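Local coordinates for amorpha-4,11-diene synthase (Artemisia annua, PDB 4GAX), which probably cyclises farnesyl diphosphate to a sesquiterpene in a metal-dependent reaction with loss of diphosphate, here as an engineered alpha-bisabolol synthase mutant, at residues 266-277 against 349-357. Numbering follows the deposited sequence.
Sequences WKAFDVKNNAPY and YMKPIYKLF
F269 and L356 make the central apolar contact between the end of helix 238-269 and the first turns of helix 351-370. Methyl CD2 of L356 sits over the middle of one face of the F269 ring, 3.8 Å from its centroid and 10° off the normal, a CH-pi contact. The two side chains meet nearly at right angles, and the same methyl lies near CZ3 of W266. The extended chi1 of F269 (177°, CG opposite the backbone N) carries the ring toward helix 351-370, bringing CE1 to CB of P352 (4.1 Å) and its edge to CG1 of I353 (CZ to CG1, 4.2 Å). An alanine here is likely to leave L356 CD2 without its aromatic face and open a gap beside P352 and I353.

CB of N274 packs on CB of P352 at 3.9 Å, while CD1 of I353 lies near the N274 carbonyl and the edge of the Y277 ring. Y277 CE2 meets the edge of the Y349 ring at CD1 (4.1 Å); Y322 of helix 299-322 adjoins both tyrosines.

Side-chain hydrogen bonds here run within a segment or to neighbouring residues, none to the other segment. N274 ND2 donates to F269 O (2.6 Å, N-H...O 158°), with that oxygen close to the plane of the N274 amide, tying helix 271-274 back to the preceding helix end. The Y349 hydroxyl is held by E327. Y277 OH is modelled unusually close to CG1 and CD1 of I353 (both 3.0 Å), a doubtful detail, and has no polar partner in the model. This part of the terpene synthase alpha-helical metal-binding domain is therefore held mainly by apolar packing, with internal hydrogen bonding probably helping to set the shape of the 266-277 surface.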
loop_
_atom_site.group_PDB
_atom_site.type_symbol
_atom_site.label_atom_id
_atom_site.label_comp_id
_atom_site.label_asym_id
_atom_site.label_seq_id
_atom_site.Cartn_x
_atom_site.Cartn_y
_atom_site.Cartn_z
ATOM N N TRP A 266 21.384 -7.712 -5.235
ATOM C CA TRP A 266 21.625 -7.789 -3.793
ATOM C C TRP A 266 22.749 -8.763 -3.466
ATOM O O TRP A 266 23.612 -8.485 -2.624
ATOM C CB TRP A 266 20.334 -8.192 -3.043
ATOM C CG TRP A 266 20.493 -8.160 -1.548
ATOM C CD1 TRP A 266 20.403 -9.216 -0.682
ATOM C CD2 TRP A 266 20.818 -7.012 -0.745
ATOM N NE1 TRP A 266 20.628 -8.792 0.611
ATOM C CE2 TRP A 266 20.890 -7.445 0.596
ATOM C CE3 TRP A 266 21.059 -5.661 -1.033
ATOM C CZ2 TRP A 266 21.181 -6.571 1.651
ATOM C CZ3 TRP A 266 21.340 -4.796 0.009
ATOM C CH2 TRP A 266 21.399 -5.253 1.339
ATOM N N LYS A 267 22.729 -9.919 -4.120
ATOM C CA LYS A 267 23.754 -10.922 -3.888
ATOM C C LYS A 267 25.137 -10.398 -4.272
ATOM O O LYS A 267 26.141 -10.771 -3.664
ATOM C CB LYS A 267 23.450 -12.201 -4.670
ATOM C CG LYS A 267 24.566 -13.251 -4.573
ATOM C CD LYS A 267 24.273 -14.458 -5.456
ATOM C CE LYS A 267 25.454 -15.429 -5.479
ATOM N NZ LYS A 267 25.810 -15.877 -4.108
ATOM N N ALA A 268 25.195 -9.525 -5.274
ATOM C CA ALA A 268 26.481 -8.968 -5.690
ATOM C C ALA A 268 27.059 -8.112 -4.581
ATOM O O ALA A 268 28.274 -8.084 -4.366
ATOM C CB ALA A 268 26.307 -8.137 -6.947
ATOM N N PHE A 269 26.175 -7.409 -3.877
ATOM C CA PHE A 269 26.589 -6.526 -2.799
ATOM C C PHE A 269 27.258 -7.290 -1.650
ATOM O O PHE A 269 28.105 -6.734 -0.923
ATOM C CB PHE A 269 25.405 -5.684 -2.305
ATOM C CG PHE A 269 25.749 -4.798 -1.145
ATOM C CD1 PHE A 269 26.745 -3.837 -1.267
ATOM C CD2 PHE A 269 25.087 -4.923 0.071
ATOM C CE1 PHE A 269 27.088 -3.018 -0.187
ATOM C CE2 PHE A 269 25.420 -4.102 1.153
ATOM C CZ PHE A 269 26.424 -3.152 1.019
ATOM N N ASP A 270 26.888 -8.562 -1.504
ATOM C CA ASP A 270 27.533 -9.454 -0.540
ATOM C C ASP A 270 27.420 -8.862 0.861
ATOM O O ASP A 270 28.422 -8.521 1.490
ATOM C CB ASP A 270 28.998 -9.671 -0.919
ATOM C CG ASP A 270 29.623 -10.848 -0.187
ATOM O OD1 ASP A 270 28.870 -11.757 0.236
ATOM O OD2 ASP A 270 30.863 -10.862 -0.039
ATOM N N VAL A 271 26.183 -8.748 1.336
ATOM C CA VAL A 271 25.867 -8.017 2.559
ATOM C C VAL A 271 26.514 -8.588 3.819
ATOM O O VAL A 271 26.932 -7.836 4.706
ATOM C CB VAL A 271 24.326 -7.880 2.748
ATOM C CG1 VAL A 271 23.696 -9.216 3.129
ATOM C CG2 VAL A 271 23.996 -6.806 3.780
ATOM N N LYS A 272 26.633 -9.909 3.897
ATOM C CA LYS A 272 27.171 -10.519 5.108
ATOM C C LYS A 272 28.631 -10.134 5.299
ATOM O O LYS A 272 29.120 -10.091 6.419
ATOM C CB LYS A 272 26.985 -12.036 5.105
ATOM C CG LYS A 272 27.781 -12.788 4.047
ATOM C CD LYS A 272 26.874 -13.716 3.242
ATOM C CE LYS A 272 25.936 -14.529 4.138
ATOM N NZ LYS A 272 26.668 -15.502 4.999
ATOM N N ASN A 273 29.310 -9.817 4.202
ATOM C CA ASN A 273 30.683 -9.329 4.276
ATOM C C ASN A 273 30.809 -7.806 4.284
ATOM O O ASN A 273 31.645 -7.250 4.998
ATOM C CB ASN A 273 31.512 -9.906 3.130
ATOM C CG ASN A 273 31.855 -11.365 3.339
ATOM O OD1 ASN A 273 32.089 -11.807 4.468
ATOM N ND2 ASN A 273 31.882 -12.128 2.250
ATOM N N ASN A 274 29.971 -7.133 3.501
ATOM C CA ASN A 274 30.126 -5.698 3.290
ATOM C C ASN A 274 29.251 -4.837 4.201
ATOM O O ASN A 274 29.415 -3.615 4.255
ATOM C CB ASN A 274 29.888 -5.356 1.816
ATOM C CG ASN A 274 30.972 -5.921 0.917
ATOM O OD1 ASN A 274 32.163 -5.679 1.138
ATOM N ND2 ASN A 274 30.570 -6.708 -0.082
ATOM N N ALA A 275 28.336 -5.480 4.922
ATOM C CA ALA A 275 27.533 -4.795 5.936
ATOM C C ALA A 275 27.039 -5.781 6.992
ATOM O O ALA A 275 25.838 -6.013 7.112
ATOM C CB ALA A 275 26.359 -4.084 5.291
ATOM N N PRO A 276 27.963 -6.355 7.775
ATOM C CA PRO A 276 27.568 -7.446 8.678
ATOM C C PRO A 276 26.702 -6.962 9.844
ATOM O O PRO A 276 26.068 -7.763 10.541
ATOM C CB PRO A 276 28.910 -7.986 9.174
ATOM C CG PRO A 276 29.815 -6.798 9.124
ATOM C CD PRO A 276 29.382 -5.986 7.934
ATOM N N TYR A 277 26.681 -5.652 10.048
ATOM C CA TYR A 277 25.817 -5.050 11.048
ATOM C C TYR A 277 24.341 -5.089 10.625
ATOM O O TYR A 277 23.447 -5.004 11.468
ATOM C CB TYR A 277 26.245 -3.602 11.297
ATOM C CG TYR A 277 26.317 -2.780 10.035
ATOM C CD1 TYR A 277 25.182 -2.162 9.531
ATOM C CD2 TYR A 277 27.511 -2.633 9.340
ATOM C CE1 TYR A 277 25.229 -1.427 8.383
ATOM C CE2 TYR A 277 27.569 -1.883 8.181
ATOM C CZ TYR A 277 26.421 -1.288 7.711
ATOM O OH TYR A 277 26.447 -0.544 6.562
ATOM N N TYR A 349 34.333 1.122 7.233
ATOM C CA TYR A 349 33.160 0.253 7.132
ATOM C C TYR A 349 31.982 0.875 6.377
ATOM O O TYR A 349 31.064 0.160 5.962
ATOM C CB TYR A 349 32.714 -0.234 8.517
ATOM C CG TYR A 349 31.930 0.776 9.325
ATOM C CD1 TYR A 349 30.544 0.772 9.319
ATOM C CD2 TYR A 349 32.578 1.718 10.115
ATOM C CE1 TYR A 349 29.824 1.686 10.060
ATOM C CE2 TYR A 349 31.864 2.637 10.860
ATOM C CZ TYR A 349 30.486 2.614 10.833
ATOM O OH TYR A 349 29.762 3.522 11.580
ATOM N N MET A 350 31.998 2.193 6.193
ATOM C CA MET A 350 30.890 2.865 5.512
ATOM C C MET A 350 31.127 2.976 4.008
ATOM O O MET A 350 30.232 3.380 3.260
ATOM C CB MET A 350 30.664 4.258 6.097
ATOM C CG MET A 350 30.123 4.271 7.519
ATOM S SD MET A 350 30.353 5.897 8.268
ATOM C CE MET A 350 29.022 5.887 9.492
ATOM N N LYS A 351 32.331 2.621 3.567
ATOM C CA LYS A 351 32.665 2.722 2.147
ATOM C C LYS A 351 31.777 1.877 1.216
ATOM O O LYS A 351 31.262 2.404 0.220
ATOM C CB LYS A 351 34.153 2.458 1.904
ATOM C CG LYS A 351 35.081 3.508 2.536
ATOM C CD LYS A 351 36.538 3.323 2.097
ATOM C CE LYS A 351 37.388 4.520 2.519
ATOM N NZ LYS A 351 38.733 4.522 1.865
ATOM N N PRO A 352 31.568 0.579 1.536
ATOM C CA PRO A 352 30.760 -0.209 0.585
ATOM C C PRO A 352 29.345 0.325 0.413
ATOM O O PRO A 352 28.772 0.256 -0.672
ATOM C CB PRO A 352 30.700 -1.604 1.232
ATOM C CG PRO A 352 31.934 -1.659 2.122
ATOM C CD PRO A 352 32.094 -0.250 2.641
ATOM N N ILE A 353 28.779 0.864 1.484
ATOM C CA ILE A 353 27.391 1.303 1.448
ATOM C C ILE A 353 27.311 2.629 0.695
ATOM O O ILE A 353 26.355 2.886 -0.027
ATOM C CB ILE A 353 26.801 1.448 2.877
ATOM C CG1 ILE A 353 26.907 0.117 3.641
ATOM C CG2 ILE A 353 25.340 1.910 2.814
ATOM C CD1 ILE A 353 28.314 -0.243 4.192
ATOM N N TYR A 354 28.330 3.468 0.860
ATOM C CA TYR A 354 28.354 4.730 0.139
ATOM C C TYR A 354 28.456 4.446 -1.349
ATOM O O TYR A 354 27.786 5.088 -2.155
ATOM C CB TYR A 354 29.509 5.628 0.596
ATOM C CG TYR A 354 29.363 7.062 0.122
ATOM C CD1 TYR A 354 28.469 7.933 0.741
ATOM C CD2 TYR A 354 30.109 7.545 -0.952
ATOM C CE1 TYR A 354 28.328 9.244 0.312
ATOM C CE2 TYR A 354 29.978 8.858 -1.388
ATOM C CZ TYR A 354 29.087 9.701 -0.754
ATOM O OH TYR A 354 28.948 10.999 -1.192
ATOM N N LYS A 355 29.292 3.474 -1.697
ATOM C CA LYS A 355 29.459 3.039 -3.088
ATOM C C LYS A 355 28.179 2.471 -3.697
ATOM O O LYS A 355 27.800 2.834 -4.821
ATOM C CB LYS A 355 30.569 1.986 -3.164
ATOM C CG LYS A 355 30.796 1.397 -4.556
ATOM C CD LYS A 355 31.285 2.446 -5.554
ATOM C CE LYS A 355 31.642 1.796 -6.903
ATOM N NZ LYS A 355 31.438 2.734 -8.045
ATOM N N LEU A 356 27.517 1.569 -2.976
ATOM C CA LEU A 356 26.249 1.010 -3.462
ATOM C C LEU A 356 25.225 2.112 -3.652
ATOM O O LEU A 356 24.504 2.143 -4.658
ATOM C CB LEU A 356 25.695 -0.032 -2.481
ATOM C CG LEU A 356 24.461 -0.803 -2.972
ATOM C CD1 LEU A 356 24.862 -1.822 -4.036
ATOM C CD2 LEU A 356 23.756 -1.495 -1.804
ATOM N N PHE A 357 25.154 3.007 -2.671
ATOM C CA PHE A 357 24.231 4.144 -2.709
ATOM C C PHE A 357 24.520 5.047 -3.918
ATOM O O PHE A 357 23.618 5.377 -4.681
ATOM C CB PHE A 357 24.381 4.926 -1.401
ATOM C CG PHE A 357 23.548 6.175 -1.317
ATOM C CD1 PHE A 357 22.320 6.166 -0.678
ATOM C CD2 PHE A 357 24.021 7.379 -1.819
ATOM C CE1 PHE A 357 21.570 7.328 -0.570
ATOM C CE2 PHE A 357 23.261 8.536 -1.716
ATOM C CZ PHE A 357 22.039 8.508 -1.099
#